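Local coordinates for NAD-dependent epimerase/dehydratase (Methanobrevibacter ruminantium, PDB 6DNT), which probably interconverts UDP-N-acetylglucosamine and its C4 epimer with the help of bound NAD, and is seen here holding UDP-N-acetylmuramic acid, at residues K37-G43 against K103-L109; V62-L68 against L84-D90. All blocks are in the same frame, centred on the assembly; numbering follows the deposited sequence.

Interaction 1 of 2, residues K37-G43 against K103-L109; sequences KNVVVTG and KDYVFHL. With NAD (nicotinamide-adenine-dinucleotide), chain B.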
loop_
_atom_site.group_PDB
_atom_site.type_symbol
_atom_site.label_atom_id
_atom_site.label_comp_id
_atom_site.label_asym_id
_atom_site.label_seq_id
_atom_site.Cartn_x
_atom_site.Cartn_y
_atom_site.Cartn_z
ATOM N N LYS A 37 -23.969 -17.807 -12.764
ATOM C CA LYS A 37 -22.906 -17.720 -11.773
ATOM C C LYS A 37 -23.482 -17.397 -10.402
ATOM O O LYS A 37 -24.648 -17.023 -10.281
ATOM C CB LYS A 37 -21.879 -16.670 -12.204
ATOM C CG LYS A 37 -21.258 -16.941 -13.573
ATOM C CD LYS A 37 -20.419 -18.215 -13.577
ATOM C CE LYS A 37 -19.697 -18.436 -14.898
ATOM N NZ LYS A 37 -20.619 -18.812 -16.003
ATOM N N ASN A 38 -22.666 -17.580 -9.371
ATOM C CA ASN A 38 -23.029 -17.201 -8.011
ATOM C C ASN A 38 -21.955 -16.207 -7.577
ATOM O O ASN A 38 -20.800 -16.572 -7.431
ATOM C CB ASN A 38 -23.101 -18.413 -7.061
ATOM C CG ASN A 38 -23.887 -18.128 -5.765
ATOM O OD1 ASN A 38 -24.175 -16.970 -5.468
ATOM N ND2 ASN A 38 -24.243 -19.159 -5.002
ATOM N N VAL A 39 -22.343 -14.944 -7.411
ATOM C CA VAL A 39 -21.363 -13.889 -7.188
ATOM C C VAL A 39 -21.627 -13.161 -5.880
ATOM O O VAL A 39 -22.736 -13.181 -5.346
ATOM C CB VAL A 39 -21.314 -12.896 -8.371
ATOM C CG1 VAL A 39 -21.185 -13.636 -9.698
ATOM C CG2 VAL A 39 -22.527 -11.988 -8.394
ATOM N N VAL A 40 -20.574 -12.527 -5.375
ATOM C CA VAL A 40 -20.648 -11.665 -4.215
ATOM C C VAL A 40 -20.372 -10.251 -4.692
ATOM O O VAL A 40 -19.424 -10.022 -5.460
ATOM C CB VAL A 40 -19.598 -12.054 -3.154
ATOM C CG1 VAL A 40 -19.558 -11.063 -2.001
ATOM C CG2 VAL A 40 -19.862 -13.456 -2.634
ATOM N N VAL A 41 -21.199 -9.319 -4.237
ATOM C CA VAL A 41 -20.949 -7.892 -4.463
ATOM C C VAL A 41 -20.872 -7.205 -3.109
ATOM O O VAL A 41 -21.892 -6.990 -2.440
ATOM C CB VAL A 41 -22.058 -7.237 -5.312
ATOM C CG1 VAL A 41 -21.718 -5.756 -5.535
ATOM C CG2 VAL A 41 -22.210 -7.957 -6.637
ATOM N N THR A 42 -19.664 -6.859 -2.675
ATOM C CA THR A 42 -19.527 -6.116 -1.434
ATOM C C THR A 42 -19.896 -4.674 -1.767
ATOM O O THR A 42 -19.638 -4.208 -2.876
ATOM C CB THR A 42 -18.119 -6.167 -0.814
ATOM O OG1 THR A 42 -17.237 -5.295 -1.540
ATOM C CG2 THR A 42 -17.575 -7.607 -0.799
ATOM N N GLY A 43 -20.555 -4.002 -0.834
ATOM C CA GLY A 43 -21.014 -2.633 -1.079
ATOM C C GLY A 43 -22.104 -2.573 -2.135
ATOM O O GLY A 43 -22.335 -1.515 -2.749
ATOM N N LYS A 103 -18.621 -19.645 -4.442
ATOM C CA LYS A 103 -18.895 -18.459 -5.251
ATOM C C LYS A 103 -17.926 -18.423 -6.427
ATOM O O LYS A 103 -16.818 -18.927 -6.326
ATOM C CB LYS A 103 -18.771 -17.199 -4.400
ATOM C CG LYS A 103 -19.730 -17.157 -3.230
ATOM C CD LYS A 103 -21.189 -17.037 -3.667
ATOM C CE LYS A 103 -22.091 -16.712 -2.483
ATOM N NZ LYS A 103 -22.217 -17.854 -1.533
ATOM N N ASP A 104 -18.350 -17.827 -7.534
ATOM C CA ASP A 104 -17.537 -17.724 -8.750
ATOM C C ASP A 104 -16.690 -16.445 -8.782
ATOM O O ASP A 104 -15.485 -16.496 -9.013
ATOM C CB ASP A 104 -18.432 -17.747 -9.982
ATOM C CG ASP A 104 -19.199 -19.054 -10.122
ATOM O OD1 ASP A 104 -18.551 -20.108 -10.271
ATOM O OD2 ASP A 104 -20.442 -19.029 -10.053
ATOM N N TYR A 105 -17.337 -15.299 -8.570
ATOM C CA TYR A 105 -16.685 -13.993 -8.691
ATOM C C TYR A 105 -17.020 -13.126 -7.494
ATOM O O TYR A 105 -18.093 -13.270 -6.903
ATOM C CB TYR A 105 -17.153 -13.264 -9.946
ATOM C CG TYR A 105 -16.918 -14.015 -11.219
ATOM C CD1 TYR A 105 -15.630 -14.322 -11.636
ATOM C CD2 TYR A 105 -17.986 -14.423 -12.020
ATOM C CE1 TYR A 105 -15.404 -15.015 -12.813
ATOM C CE2 TYR A 105 -17.769 -15.123 -13.196
ATOM C CZ TYR A 105 -16.477 -15.421 -13.581
ATOM O OH TYR A 105 -16.263 -16.115 -14.746
ATOM N N VAL A 106 -16.089 -12.238 -7.147
ATOM C CA VAL A 106 -16.269 -11.279 -6.076
ATOM C C VAL A 106 -15.993 -9.881 -6.617
ATOM O O VAL A 106 -14.923 -9.611 -7.141
ATOM C CB VAL A 106 -15.335 -11.569 -4.887
ATOM C CG1 VAL A 106 -15.455 -10.489 -3.821
ATOM C CG2 VAL A 106 -15.643 -12.948 -4.308
ATOM N N PHE A 107 -16.990 -9.012 -6.494
ATOM C CA PHE A 107 -16.871 -7.601 -6.887
ATOM C C PHE A 107 -16.736 -6.830 -5.591
ATOM O O PHE A 107 -17.670 -6.823 -4.777
ATOM C CB PHE A 107 -18.096 -7.140 -7.654
ATOM C CG PHE A 107 -18.321 -7.884 -8.932
ATOM C CD1 PHE A 107 -19.074 -9.062 -8.927
ATOM C CD2 PHE A 107 -17.786 -7.434 -10.132
ATOM C CE1 PHE A 107 -19.291 -9.768 -10.100
ATOM C CE2 PHE A 107 -18.005 -8.143 -11.305
ATOM C CZ PHE A 107 -18.741 -9.313 -11.278
ATOM N N HIS A 108 -15.576 -6.218 -5.363
ATOM C CA HIS A 108 -15.327 -5.561 -4.097
ATOM C C HIS A 108 -15.463 -4.046 -4.242
ATOM O O HIS A 108 -14.527 -3.369 -4.662
ATOM C CB HIS A 108 -13.955 -5.952 -3.545
ATOM C CG HIS A 108 -13.621 -5.311 -2.247
ATOM N ND1 HIS A 108 -14.553 -5.078 -1.262
ATOM C CD2 HIS A 108 -12.436 -4.875 -1.751
ATOM C CE1 HIS A 108 -13.968 -4.505 -0.232
ATOM N NE2 HIS A 108 -12.682 -4.377 -0.502
ATOM N N LEU A 109 -16.638 -3.538 -3.883
ATOM C CA LEU A 109 -16.918 -2.083 -3.900
ATOM C C LEU A 109 -17.060 -1.476 -2.523
ATOM O O LEU A 109 -17.032 -0.252 -2.408
ATOM C CB LEU A 109 -18.178 -1.785 -4.713
ATOM C CG LEU A 109 -18.104 -2.290 -6.148
ATOM C CD1 LEU A 109 -18.974 -3.526 -6.341
ATOM C CD2 LEU A 109 -18.509 -1.196 -7.131
HETATM P PA NAD B . -20.872 4.127 -1.729
HETATM O O1A NAD B . -22.181 4.478 -2.369
HETATM O O2A NAD B . -20.560 4.697 -0.389
HETATM O O5B NAD B . -20.816 2.516 -1.678
HETATM C C5B NAD B . -20.028 1.828 -0.709
HETATM C C4B NAD B . -20.934 0.769 -0.113
HETATM O O4B NAD B . -20.161 -0.028 0.786
HETATM C C3B NAD B . -22.081 1.358 0.701
HETATM O O3B NAD B . -23.293 0.735 0.299
HETATM C C2B NAD B . -21.718 1.089 2.152
HETATM O O2B NAD B . -22.826 0.888 3.047
HETATM C C1B NAD B . -20.842 -0.143 2.031
HETATM N N9A NAD B . -19.783 -0.297 3.037
HETATM C C8A NAD B . -18.840 0.612 3.392
HETATM N N7A NAD B . -17.984 0.087 4.304
HETATM C C5A NAD B . -18.366 -1.204 4.504
HETATM C C6A NAD B . -17.898 -2.328 5.329
HETATM N N6A NAD B . -16.831 -2.175 6.128
HETATM N N1A NAD B . -18.589 -3.507 5.248
HETATM C C2A NAD B . -19.659 -3.656 4.447
HETATM N N3A NAD B . -20.144 -2.667 3.659
HETATM C C4A NAD B . -19.533 -1.447 3.664
HETATM O O3 NAD B . -19.662 4.486 -2.729
HETATM P PN NAD B . -19.563 4.303 -4.299
HETATM O O1N NAD B . -20.594 3.350 -4.826
HETATM O O2N NAD B . -19.420 5.660 -4.931
HETATM O O5D NAD B . -18.116 3.621 -4.374
HETATM C C5D NAD B . -18.002 2.219 -4.643
HETATM C C4D NAD B . -16.521 1.892 -4.819
HETATM O O4D NAD B . -16.009 2.622 -5.936
HETATM C C3D NAD B . -15.676 2.276 -3.610
HETATM O O3D NAD B . -14.632 1.309 -3.399
HETATM C C2D NAD B . -15.088 3.606 -4.015
HETATM O O2D NAD B . -13.889 3.894 -3.308
HETATM C C1D NAD B . -14.885 3.400 -5.499
HETATM N N1N NAD B . -14.804 4.629 -6.296
HETATM C C2N NAD B . -15.869 5.435 -6.449
HETATM C C3N NAD B . -15.783 6.588 -7.223
HETATM C C7N NAD B . -16.937 7.542 -7.424
HETATM O O7N NAD B . -16.759 8.528 -8.130
HETATM N N7N NAD B . -18.112 7.353 -6.831
HETATM C C4N NAD B . -14.562 6.867 -7.845
HETATM C C5N NAD B . -13.473 6.031 -7.667
HETATM C C6N NAD B . -13.616 4.913 -6.869
#
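The side chains of Thr42 and His108 meet at a slant at the C-terminal ends of two parallel strands. Thr42 OG1 comes to the edge of the imidazole, near its plane, 2.7 Å from His108 ND1, and either atom could be the donor. With chi1 at 76°, OG1 sits between the backbone N and the carbonyl carbon of Thr42, where it also takes a weak bond from Leu109 N and one from Ala110 N. The other ring nitrogen, His108 NE2, is hydrogen-bonded to Ser133.

Val39, Val41, Tyr105 and Phe107 share the other face of the sheet. Val39 CB comes to the edge of the Phe107 ring, 4.1 Å from CE1. Val39 CG1 reaches the edge of the Tyr105 ring, near its plane. Val41 splits its branches: CG2 goes to Phe107 CD1, and CG1 packs 3.6 Å from Leu109 CD1. Helix 47-56 covers this face through Leu56 and Ile52.

At the N-terminal end Asp104 OD2 accepts from Asn38 N at 2.7 Å on its anti lone pair, while Asp104 N donates to Asn38 O at 2.8 Å. The other oxygen, OD1, forms a salt bridge with Lys146. With an alanine in place of Asp104, the carboxylate would be gone, which would probably leave Asn38 N and the Lys146 charge without these partners. The Lys103 chain crosses the Asn38 amide, with CD 3.5 Å from Asn38 OD1, and its NZ turns to Ile99 O.

Between these ends run parallel-strand bonds, such as Phe107 N to Val40 O at 2.8 Å. Just past the strands, Gly43 and Leu109 lie beside NAD, and Leu109 O receives a weak bond from NAD O3D. Neighbouring parallel strands that deliver their C-terminal ends to the dinucleotide are the hallmark of a Rossmann fold.

Interaction 2 of 2, residues V62-L68 against L84-D90; sequences VTIIDNL and LTIIKED. With NAD (nicotinamide-adenine-dinucleotide), chain B.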
loop_
_atom_site.group_PDB
_atom_site.type_symbol
_atom_site.label_atom_id
_atom_site.label_comp_id
_atom_site.label_asym_id
_atom_site.label_seq_id
_atom_site.Cartn_x
_atom_site.Cartn_y
_atom_site.Cartn_z
ATOM N N VAL A 62 -26.834 -13.581 -6.614
ATOM C CA VAL A 62 -26.019 -12.488 -6.082
ATOM C C VAL A 62 -26.181 -12.406 -4.578
ATOM O O VAL A 62 -27.299 -12.296 -4.072
ATOM C CB VAL A 62 -26.418 -11.128 -6.681
ATOM C CG1 VAL A 62 -25.530 -10.016 -6.123
ATOM C CG2 VAL A 62 -26.312 -11.161 -8.195
ATOM N N THR A 63 -25.053 -12.420 -3.874
ATOM C CA THR A 63 -25.010 -12.170 -2.448
ATOM C C THR A 63 -24.367 -10.807 -2.246
ATOM O O THR A 63 -23.221 -10.603 -2.627
ATOM C CB THR A 63 -24.187 -13.234 -1.714
ATOM O OG1 THR A 63 -24.869 -14.498 -1.803
ATOM C CG2 THR A 63 -23.995 -12.887 -0.261
ATOM N N ILE A 64 -25.126 -9.890 -1.670
ATOM C CA ILE A 64 -24.610 -8.583 -1.286
ATOM C C ILE A 64 -24.122 -8.657 0.148
ATOM O O ILE A 64 -24.827 -9.186 1.014
ATOM C CB ILE A 64 -25.696 -7.505 -1.407
ATOM C CG1 ILE A 64 -26.062 -7.302 -2.877
ATOM C CG2 ILE A 64 -25.243 -6.193 -0.752
ATOM C CD1 ILE A 64 -27.234 -6.349 -3.058
ATOM N N ILE A 65 -22.928 -8.112 0.417
ATOM C CA ILE A 65 -22.505 -7.843 1.799
ATOM C C ILE A 65 -22.393 -6.332 1.947
ATOM O O ILE A 65 -21.614 -5.702 1.240
ATOM C CB ILE A 65 -21.153 -8.500 2.168
ATOM C CG1 ILE A 65 -21.143 -9.996 1.810
ATOM C CG2 ILE A 65 -20.880 -8.298 3.651
ATOM C CD1 ILE A 65 -19.776 -10.651 1.892
ATOM N N ASP A 66 -23.170 -5.751 2.855
ATOM C CA ASP A 66 -23.211 -4.296 2.981
ATOM C C ASP A 66 -23.672 -3.946 4.373
ATOM O O ASP A 66 -24.673 -4.490 4.845
ATOM C CB ASP A 66 -24.160 -3.725 1.928
ATOM C CG ASP A 66 -23.947 -2.249 1.673
ATOM O OD1 ASP A 66 -24.088 -1.456 2.609
ATOM O OD2 ASP A 66 -23.649 -1.894 0.516
ATOM N N ASN A 67 -22.963 -3.030 5.041
ATOM C CA ASN A 67 -23.339 -2.643 6.393
ATOM C C ASN A 67 -24.281 -1.422 6.488
ATOM O O ASN A 67 -24.527 -0.946 7.598
ATOM C CB ASN A 67 -22.100 -2.425 7.268
ATOM C CG ASN A 67 -21.266 -1.221 6.846
ATOM O OD1 ASN A 67 -21.585 -0.524 5.876
ATOM N ND2 ASN A 67 -20.181 -0.991 7.570
ATOM N N LEU A 68 -24.767 -0.932 5.343
ATOM C CA LEU A 68 -25.663 0.228 5.256
ATOM C C LEU A 68 -25.072 1.535 5.791
ATOM O O LEU A 68 -25.827 2.476 6.056
ATOM C CB LEU A 68 -27.001 -0.042 5.961
ATOM C CG LEU A 68 -27.815 -1.214 5.447
ATOM C CD1 LEU A 68 -28.942 -1.511 6.423
ATOM C CD2 LEU A 68 -28.369 -0.886 4.068
ATOM N N LEU A 84 -31.572 -12.889 -5.173
ATOM C CA LEU A 84 -30.824 -12.008 -4.282
ATOM C C LEU A 84 -30.721 -12.539 -2.876
ATOM O O LEU A 84 -31.697 -13.040 -2.325
ATOM C CB LEU A 84 -31.494 -10.638 -4.231
ATOM C CG LEU A 84 -30.777 -9.559 -3.428
ATOM C CD1 LEU A 84 -29.433 -9.249 -4.067
ATOM C CD2 LEU A 84 -31.662 -8.334 -3.360
ATOM N N THR A 85 -29.532 -12.390 -2.288
ATOM C CA THR A 85 -29.321 -12.534 -0.871
ATOM C C THR A 85 -28.627 -11.278 -0.365
ATOM O O THR A 85 -27.702 -10.793 -0.996
ATOM C CB THR A 85 -28.456 -13.781 -0.568
ATOM O OG1 THR A 85 -29.227 -14.961 -0.860
ATOM C CG2 THR A 85 -28.003 -13.805 0.878
ATOM N N ILE A 86 -29.070 -10.765 0.768
ATOM C CA ILE A 86 -28.439 -9.605 1.383
ATOM C C ILE A 86 -27.981 -9.981 2.770
ATOM O O ILE A 86 -28.778 -10.471 3.582
ATOM C CB ILE A 86 -29.383 -8.398 1.485
ATOM C CG1 ILE A 86 -29.981 -8.154 0.099
ATOM C CG2 ILE A 86 -28.626 -7.161 2.006
ATOM C CD1 ILE A 86 -31.120 -7.188 0.076
ATOM N N ILE A 87 -26.708 -9.696 3.042
ATOM C CA ILE A 87 -26.100 -9.910 4.345
ATOM C C ILE A 87 -25.741 -8.529 4.856
ATOM O O ILE A 87 -24.863 -7.870 4.289
ATOM C CB ILE A 87 -24.844 -10.813 4.247
ATOM C CG1 ILE A 87 -25.217 -12.151 3.583
ATOM C CG2 ILE A 87 -24.259 -11.014 5.637
ATOM C CD1 ILE A 87 -24.074 -13.135 3.364
ATOM N N LYS A 88 -26.436 -8.103 5.904
ATOM C CA LYS A 88 -26.298 -6.756 6.462
ATOM C C LYS A 88 -25.257 -6.790 7.559
ATOM O O LYS A 88 -25.567 -6.888 8.744
ATOM C CB LYS A 88 -27.640 -6.243 6.976
ATOM C CG LYS A 88 -28.616 -5.947 5.855
ATOM C CD LYS A 88 -29.891 -5.291 6.365
ATOM C CE LYS A 88 -30.847 -5.005 5.225
ATOM N NZ LYS A 88 -32.111 -4.424 5.751
ATOM N N GLU A 89 -23.997 -6.708 7.146
ATOM C CA GLU A 89 -22.890 -6.894 8.047
ATOM C C GLU A 89 -21.653 -6.163 7.547
ATOM O O GLU A 89 -21.475 -5.974 6.341
ATOM C CB GLU A 89 -22.604 -8.396 8.147
ATOM C CG GLU A 89 -21.755 -8.806 9.321
ATOM C CD GLU A 89 -21.749 -10.307 9.549
ATOM O OE1 GLU A 89 -22.189 -11.063 8.649
ATOM O OE2 GLU A 89 -21.274 -10.730 10.630
ATOM N N ASP A 90 -20.826 -5.740 8.495
ATOM C CA ASP A 90 -19.520 -5.177 8.182
ATOM C C ASP A 90 -18.605 -6.285 7.661
ATOM O O ASP A 90 -18.578 -7.390 8.236
ATOM C CB ASP A 90 -18.908 -4.555 9.442
ATOM C CG ASP A 90 -17.799 -3.563 9.121
ATOM O OD1 ASP A 90 -16.775 -3.950 8.516
ATOM O OD2 ASP A 90 -17.994 -2.368 9.429
HETATM P PA NAD B . -20.872 4.127 -1.729
HETATM O O1A NAD B . -22.181 4.478 -2.369
HETATM O O2A NAD B . -20.560 4.697 -0.389
HETATM O O5B NAD B . -20.816 2.516 -1.678
HETATM C C5B NAD B . -20.028 1.828 -0.709
HETATM C C4B NAD B . -20.934 0.769 -0.113
HETATM O O4B NAD B . -20.161 -0.028 0.786
HETATM C C3B NAD B . -22.081 1.358 0.701
HETATM O O3B NAD B . -23.293 0.735 0.299
HETATM C C2B NAD B . -21.718 1.089 2.152
HETATM O O2B NAD B . -22.826 0.888 3.047
HETATM C C1B NAD B . -20.842 -0.143 2.031
HETATM N N9A NAD B . -19.783 -0.297 3.037
HETATM C C8A NAD B . -18.840 0.612 3.392
HETATM N N7A NAD B . -17.984 0.087 4.304
HETATM C C5A NAD B . -18.366 -1.204 4.504
HETATM C C6A NAD B . -17.898 -2.328 5.329
HETATM N N6A NAD B . -16.831 -2.175 6.128
HETATM N N1A NAD B . -18.589 -3.507 5.248
HETATM C C2A NAD B . -19.659 -3.656 4.447
HETATM N N3A NAD B . -20.144 -2.667 3.659
HETATM C C4A NAD B . -19.533 -1.447 3.664
HETATM O O3 NAD B . -19.662 4.486 -2.729
HETATM P PN NAD B . -19.563 4.303 -4.299
HETATM O O1N NAD B . -20.594 3.350 -4.826
HETATM O O2N NAD B . -19.420 5.660 -4.931
HETATM O O5D NAD B . -18.116 3.621 -4.374
HETATM C C5D NAD B . -18.002 2.219 -4.643
HETATM C C4D NAD B . -16.521 1.892 -4.819
HETATM O O4D NAD B . -16.009 2.622 -5.936
HETATM C C3D NAD B . -15.676 2.276 -3.610
HETATM O O3D NAD B . -14.632 1.309 -3.399
HETATM C C2D NAD B . -15.088 3.606 -4.015
HETATM O O2D NAD B . -13.889 3.894 -3.308
HETATM C C1D NAD B . -14.885 3.400 -5.499
HETATM N N1N NAD B . -14.804 4.629 -6.296
HETATM C C2N NAD B . -15.869 5.435 -6.449
HETATM C C3N NAD B . -15.783 6.588 -7.223
HETATM C C7N NAD B . -16.937 7.542 -7.424
HETATM O O7N NAD B . -16.759 8.528 -8.130
HETATM N N7N NAD B . -18.112 7.353 -6.831
HETATM C C4N NAD B . -14.562 6.867 -7.845
HETATM C C5N NAD B . -13.473 6.031 -7.667
HETATM C C6N NAD B . -13.616 4.913 -6.869
#
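Backbone hydrogen bonds join Val62 and Ile64 to Thr85 and Ile87 in a parallel ladder. Thr85 N donates to Val62 O, Ile64 N to Thr85 O, and Ile87 N to Ile64 O at 2.8 Å. Asp66 N continues the series to Ile87 O. Beyond it the pairing fades, and Glu89 N reaches Asp66 O only weakly.

Apolar contacts fall on both faces of the sheet. On one, Ile64 CD1 lies 3.8 Å from Leu84 CD1, the two chains crossing at a slant. On the other, Thr63 CG2 meets Ile87 CD1 at 3.6 Å. The methyl is anti to the Thr63 backbone N, while OG1 lies beside Thr85 CB. Ile65, on this same face, touches Leu96 and Ile99 of helix 96-99.

Strands 61-65 and 84-87 belong to the Rossmann sheet. Asp66, at the C-terminal end of the first strand region, has the place usual in NAD-binding Rossmann folds, where an acidic residue holds the adenosine ribose.

The polar contacts gather at that end. Asp66 uses both oxygens on the ribose: OD1 accepts from NAD O2B, and OD2 from NAD O3B, each at 2.7 Å. OD1 also takes Leu68 N in an Asx turn, and OD2 takes Leu45 N, so backbone donors help fix the carboxylate. Asn67 ND2 donates to Asp90 OD2 at 3.2 Å from above the carboxylate plane, with the amide and carboxylate planes 78° apart. Asn67 OD1, bonded to Ser69, lies 3.2 Å from NAD C4A, so the amide borders the adenine. Asp90 OD1 accepts from NAD N6A at 3.0 Å and also from Met92 N, reading the amino group of the base.

Overall arrangement
The chain enters strand 38-42, passes the NAD-binding turn into helix 47-56, and returns in strand 61-65, parallel to and alongside strand 38-42. Interaction 2 then closes a short loop without helix or strand, pairing 62-68 with 84-90. The chain next runs through helix 96-99 into strand 105-108. There interaction 1 closes the longer loop back to 37-43, with interaction 2 nested inside it. The two contacts share one sheet, in the order 84-87, 61-65, 38-42, 105-108, and their centres lie 11 Å apart. Val39 O with Thr63 N and Gly43 N with Ile65 O probably bond across the middle. Both contacts reach NAD.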